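Cruciform cutting endonuclease 1, mitochondrial (Schizosaccharomyces pombe, PDB 1KCF) resolves four-way (Holliday) DNA junctions as a homodimeric mitochondrial endonuclease, cutting at the point of strand exchange after CT and TT sequences. Local coordinates at residues Y213-G218 and D227-A232; K189-M194 and S231-S236. One frame throughout, in Å; residues are numbered along the deposited sequence.

Interaction 1: residues Y213-G218 and D227-A232; sequences YKWNNG and DMADSA
W215 turns its CG beside its own carbonyl carbon (chi1 177°), which points the indole's six-membered ring at helix 224-253, while M228, its CG beside the backbone N, runs out nearly extended and then bends at chi3 (-79°) to bring CE to that ring. The two side chains cross obliquely: M228 CE lies 3.8 Å from W215 CE3, and farther round the same ring W215 CH2 is 3.9 Å from A229 CB. The bent methionine end also reaches backbone. Its CE stands 3.9 Å from K214 O and 3.9 Å from G218 O, although G218 is poorly ordered, so the methyl probably sits where helix 209-217 ends. K214 takes a marginal part, its CB 4.5 Å from M228 SD before the chain leads away. The contact is van der Waals packing, mainly between apolar side chains, and the segment axes, 11.5 Å apart at an angle of 137°, are bridged by these side chains rather than by close backbones. Beyond the two segments, W70 of strand 65-73 stacks on the indole, K225 of helix 224-253 makes a cation-pi contact, and V192, V195 and I199 of helix 191-200 pack against it. Cutting this indole back to an alanine would take away the ring that M228 CE and A229 CB rest on, and would probably open a gap between three helices. On helix 224-253, A232 N bonds to M228 O at 3.0 Å, and W70 NE1 also donates to M228 O. The contact is core packing of the RNase H-like fold of the RuvC resolvase family, joining consecutive helices 209-217 and 224-253 beside the magnesium site, to which D230, one residue beyond A229, belongs.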
# COMPACT_ATOMS: atom_id res chain seq x y z
N TYR A 213 -11.77 -31.27 -5.55
CA TYR A 213 -12.64 -31.62 -4.43
C TYR A 213 -13.28 -30.40 -3.77
O TYR A 213 -14.47 -30.40 -3.49
CB TYR A 213 -11.86 -32.41 -3.37
CG TYR A 213 -12.75 -33.02 -2.31
CD1 TYR A 213 -13.56 -34.12 -2.60
CD2 TYR A 213 -12.81 -32.48 -1.02
CE1 TYR A 213 -14.41 -34.66 -1.64
CE2 TYR A 213 -13.66 -33.01 -0.05
CZ TYR A 213 -14.46 -34.11 -0.37
OH TYR A 213 -15.31 -34.63 0.57
N LYS A 214 -12.47 -29.37 -3.52
CA LYS A 214 -12.98 -28.15 -2.90
C LYS A 214 -14.13 -27.56 -3.71
O LYS A 214 -15.15 -27.14 -3.17
CB LYS A 214 -11.88 -27.09 -2.78
CG LYS A 214 -10.69 -27.49 -1.94
CD LYS A 214 -9.78 -26.29 -1.70
CE LYS A 214 -8.52 -26.68 -0.94
NZ LYS A 214 -7.67 -25.50 -0.61
N TRP A 215 -13.94 -27.53 -5.02
CA TRP A 215 -14.95 -26.98 -5.92
C TRP A 215 -16.25 -27.77 -5.91
O TRP A 215 -17.32 -27.20 -5.76
CB TRP A 215 -14.40 -26.93 -7.34
CG TRP A 215 -15.39 -26.46 -8.34
CD1 TRP A 215 -16.00 -27.21 -9.30
CD2 TRP A 215 -15.87 -25.12 -8.50
NE1 TRP A 215 -16.83 -26.41 -10.06
CE2 TRP A 215 -16.76 -25.13 -9.59
CE3 TRP A 215 -15.62 -23.92 -7.83
CZ2 TRP A 215 -17.42 -23.97 -10.03
CZ3 TRP A 215 -16.27 -22.77 -8.26
CH2 TRP A 215 -17.16 -22.81 -9.35
N ASN A 216 -16.15 -29.09 -6.06
CA ASN A 216 -17.34 -29.93 -6.09
C ASN A 216 -18.05 -30.03 -4.74
O ASN A 216 -19.28 -30.03 -4.69
CB ASN A 216 -17.00 -31.33 -6.59
CG ASN A 216 -16.72 -31.37 -8.07
OD1 ASN A 216 -17.32 -30.61 -8.85
ND2 ASN A 216 -15.82 -32.25 -8.49
N ASN A 217 -17.29 -30.13 -3.66
CA ASN A 217 -17.88 -30.24 -2.34
C ASN A 217 -18.24 -28.88 -1.77
O ASN A 217 -19.40 -28.62 -1.43
CB ASN A 217 -16.92 -30.95 -1.38
CG ASN A 217 -17.53 -31.15 -0.00
OD1 ASN A 217 -18.46 -31.93 0.17
ND2 ASN A 217 -17.00 -30.43 0.99
N GLY A 218 -17.25 -28.01 -1.68
CA GLY A 218 -17.47 -26.68 -1.15
C GLY A 218 -18.50 -25.88 -1.94
O GLY A 218 -18.16 -25.22 -2.92
N ASP A 227 -16.43 -16.95 -5.04
CA ASP A 227 -15.12 -16.36 -4.85
C ASP A 227 -14.04 -17.18 -5.54
O ASP A 227 -13.11 -16.62 -6.12
CB ASP A 227 -14.81 -16.19 -3.36
CG ASP A 227 -15.74 -15.17 -2.69
OD1 ASP A 227 -16.42 -14.42 -3.41
OD2 ASP A 227 -15.78 -15.12 -1.44
N MET A 228 -14.16 -18.51 -5.49
CA MET A 228 -13.18 -19.39 -6.13
C MET A 228 -13.28 -19.25 -7.65
O MET A 228 -12.27 -19.25 -8.35
CB MET A 228 -13.42 -20.86 -5.76
CG MET A 228 -13.22 -21.21 -4.30
SD MET A 228 -13.18 -23.00 -4.06
CE MET A 228 -14.90 -23.40 -4.09
N ALA A 229 -14.50 -19.16 -8.14
CA ALA A 229 -14.73 -19.04 -9.57
C ALA A 229 -14.10 -17.74 -10.05
O ALA A 229 -13.52 -17.69 -11.14
CB ALA A 229 -16.23 -19.04 -9.87
N ASP A 230 -14.18 -16.71 -9.23
CA ASP A 230 -13.61 -15.42 -9.58
C ASP A 230 -12.11 -15.52 -9.87
O ASP A 230 -11.65 -15.10 -10.93
CB ASP A 230 -13.86 -14.41 -8.47
CG ASP A 230 -14.01 -13.00 -9.00
OD1 ASP A 230 -15.01 -12.76 -9.72
OD2 ASP A 230 -13.14 -12.15 -8.72
N SER A 231 -11.34 -16.08 -8.94
CA SER A 231 -9.91 -16.20 -9.16
C SER A 231 -9.58 -17.15 -10.31
O SER A 231 -8.59 -16.96 -11.02
CB SER A 231 -9.18 -16.65 -7.88
OG SER A 231 -9.59 -17.95 -7.46
N ALA A 232 -10.40 -18.18 -10.50
CA ALA A 232 -10.16 -19.14 -11.57
C ALA A 232 -10.36 -18.45 -12.93
O ALA A 232 -9.65 -18.74 -13.89
CB ALA A 232 -11.10 -20.33 -11.44

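Interaction 2: residues K189-M194 and S231-S236; sequences KSRVQM and SALIAS. With SO4 (sulfate ion), chain C.
L233 CD1 packs against the aliphatic base of R191, 3.7 Å from R191 CB, and M194 CE approaches the same methyl at 4.0 Å. Both side chains cross L233 at about a right angle, and both end on the same branch, CD1; W175 and L179 of helix 168-179 continue this buried side around M194. The other side is polar and more open: S190 is exposed and R191 partly so, and a sulfate, probably from the crystallisation liquor, sits at the first turn of helix 191-200. Its O1 takes two nearly straight bonds, from R191 N at 2.7 Å (169°) and from R191 NE at 2.9 Å (165°), the latter at the guanidinium edge and in its plane. The bend at chi3 (-63°) folds the arginine back to make this possible; the NH2 bond to O4 is weak. S190 OG caps the helix by accepting from Q193 N at 3.2 Å. R191 NH1 is salt-bridged to the magnesium-binding residue D230, so one guanidinium faces both a carboxylate and a sulfate. The helix N-terminus and arginine thus form an anion site beside a magnesium-binding aspartate, consistent with a place for a DNA phosphate.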
# COMPACT_ATOMS: atom_id res chain seq x y z
N LYS A 189 -24.73 -15.51 -17.97
CA LYS A 189 -24.08 -16.61 -17.25
C LYS A 189 -23.32 -16.11 -16.02
O LYS A 189 -22.52 -15.18 -16.10
CB LYS A 189 -23.12 -17.36 -18.16
CG LYS A 189 -23.77 -18.36 -19.08
CD LYS A 189 -22.75 -18.98 -20.03
CE LYS A 189 -23.39 -20.05 -20.90
NZ LYS A 189 -22.46 -20.54 -21.95
N SER A 190 -23.58 -16.73 -14.87
CA SER A 190 -22.90 -16.37 -13.64
C SER A 190 -21.47 -16.90 -13.70
O SER A 190 -21.17 -17.79 -14.50
CB SER A 190 -23.62 -16.98 -12.43
OG SER A 190 -23.43 -18.39 -12.39
N ARG A 191 -20.59 -16.34 -12.88
CA ARG A 191 -19.19 -16.76 -12.84
C ARG A 191 -19.07 -18.25 -12.53
O ARG A 191 -18.29 -18.96 -13.15
CB ARG A 191 -18.42 -15.93 -11.81
CG ARG A 191 -18.30 -14.45 -12.19
CD ARG A 191 -17.85 -13.61 -11.00
NE ARG A 191 -18.82 -13.64 -9.92
CZ ARG A 191 -18.59 -13.21 -8.68
NH1 ARG A 191 -17.41 -12.70 -8.37
NH2 ARG A 191 -19.54 -13.29 -7.76
N VAL A 192 -19.87 -18.72 -11.57
CA VAL A 192 -19.87 -20.13 -11.19
C VAL A 192 -20.25 -21.01 -12.37
O VAL A 192 -19.65 -22.06 -12.60
CB VAL A 192 -20.85 -20.38 -10.02
CG1 VAL A 192 -21.15 -21.86 -9.88
CG2 VAL A 192 -20.26 -19.83 -8.73
N GLN A 193 -21.25 -20.59 -13.13
CA GLN A 193 -21.70 -21.35 -14.30
C GLN A 193 -20.66 -21.34 -15.40
O GLN A 193 -20.48 -22.34 -16.10
CB GLN A 193 -23.02 -20.77 -14.83
CG GLN A 193 -24.24 -21.62 -14.52
CD GLN A 193 -24.09 -23.06 -15.01
OE1 GLN A 193 -23.94 -23.31 -16.20
NE2 GLN A 193 -24.13 -24.01 -14.07
N MET A 194 -19.96 -20.22 -15.57
CA MET A 194 -18.93 -20.14 -16.60
C MET A 194 -17.81 -21.13 -16.30
O MET A 194 -17.35 -21.83 -17.19
CB MET A 194 -18.36 -18.72 -16.69
CG MET A 194 -19.36 -17.69 -17.18
SD MET A 194 -18.58 -16.13 -17.68
CE MET A 194 -18.54 -15.25 -16.14
N SER A 231 -11.34 -16.08 -8.94
CA SER A 231 -9.91 -16.20 -9.16
C SER A 231 -9.58 -17.15 -10.31
O SER A 231 -8.59 -16.96 -11.02
CB SER A 231 -9.18 -16.65 -7.88
OG SER A 231 -9.59 -17.95 -7.46
N ALA A 232 -10.40 -18.18 -10.50
CA ALA A 232 -10.16 -19.14 -11.57
C ALA A 232 -10.36 -18.45 -12.93
O ALA A 232 -9.65 -18.74 -13.89
CB ALA A 232 -11.10 -20.33 -11.44
N LEU A 233 -11.33 -17.55 -13.01
CA LEU A 233 -11.60 -16.83 -14.26
C LEU A 233 -10.50 -15.81 -14.54
O LEU A 233 -10.24 -15.47 -15.69
CB LEU A 233 -12.96 -16.13 -14.21
CG LEU A 233 -14.19 -17.03 -14.24
CD1 LEU A 233 -15.41 -16.21 -13.87
CD2 LEU A 233 -14.35 -17.64 -15.63
N ILE A 234 -9.87 -15.32 -13.48
CA ILE A 234 -8.79 -14.36 -13.63
C ILE A 234 -7.59 -15.06 -14.25
O ILE A 234 -7.09 -14.65 -15.30
CB ILE A 234 -8.38 -13.76 -12.26
CG1 ILE A 234 -9.47 -12.80 -11.77
CG2 ILE A 234 -7.05 -13.04 -12.37
CD1 ILE A 234 -9.20 -12.24 -10.37
N ALA A 235 -7.13 -16.13 -13.61
CA ALA A 235 -5.98 -16.90 -14.09
C ALA A 235 -6.20 -17.48 -15.48
O ALA A 235 -5.41 -17.23 -16.39
CB ALA A 235 -5.66 -18.02 -13.11
N SER A 236 -7.26 -18.27 -15.64
CA SER A 236 -7.53 -18.89 -16.93
C SER A 236 -7.78 -17.84 -18.01
O SER A 236 -7.37 -18.02 -19.16
CB SER A 236 -8.73 -19.84 -16.84
OG SER A 236 -9.94 -19.14 -16.61
S SO4 C . -22.44 -13.55 -10.83
O1 SO4 C . -21.36 -14.54 -10.95
O2 SO4 C . -22.61 -12.87 -12.12
O3 SO4 C . -23.69 -14.24 -10.45
O4 SO4 C . -22.10 -12.56 -9.79

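Interactions 1 and 2 lie on successive, overlapping turns of helix 224-253, sharing S231 and A232, with centres about 9 Å apart. They also touch directly: A229 CB is 3.9 Å from R191 O, and W215 CZ2 is 3.9 Å from V192 O, so the start of helix 191-200 packs against the apolar cluster of interaction 1. At 2.8 Å between R191 NH1 and D230 OD1, the salt bridge ties the two contacts together, and Y172 OH also bonds to D230 OD1. The other magnesium-binding aspartate, D46, has its side chain about 6 Å from that of R191, placing the sulfate-binding arginine beside the metal site.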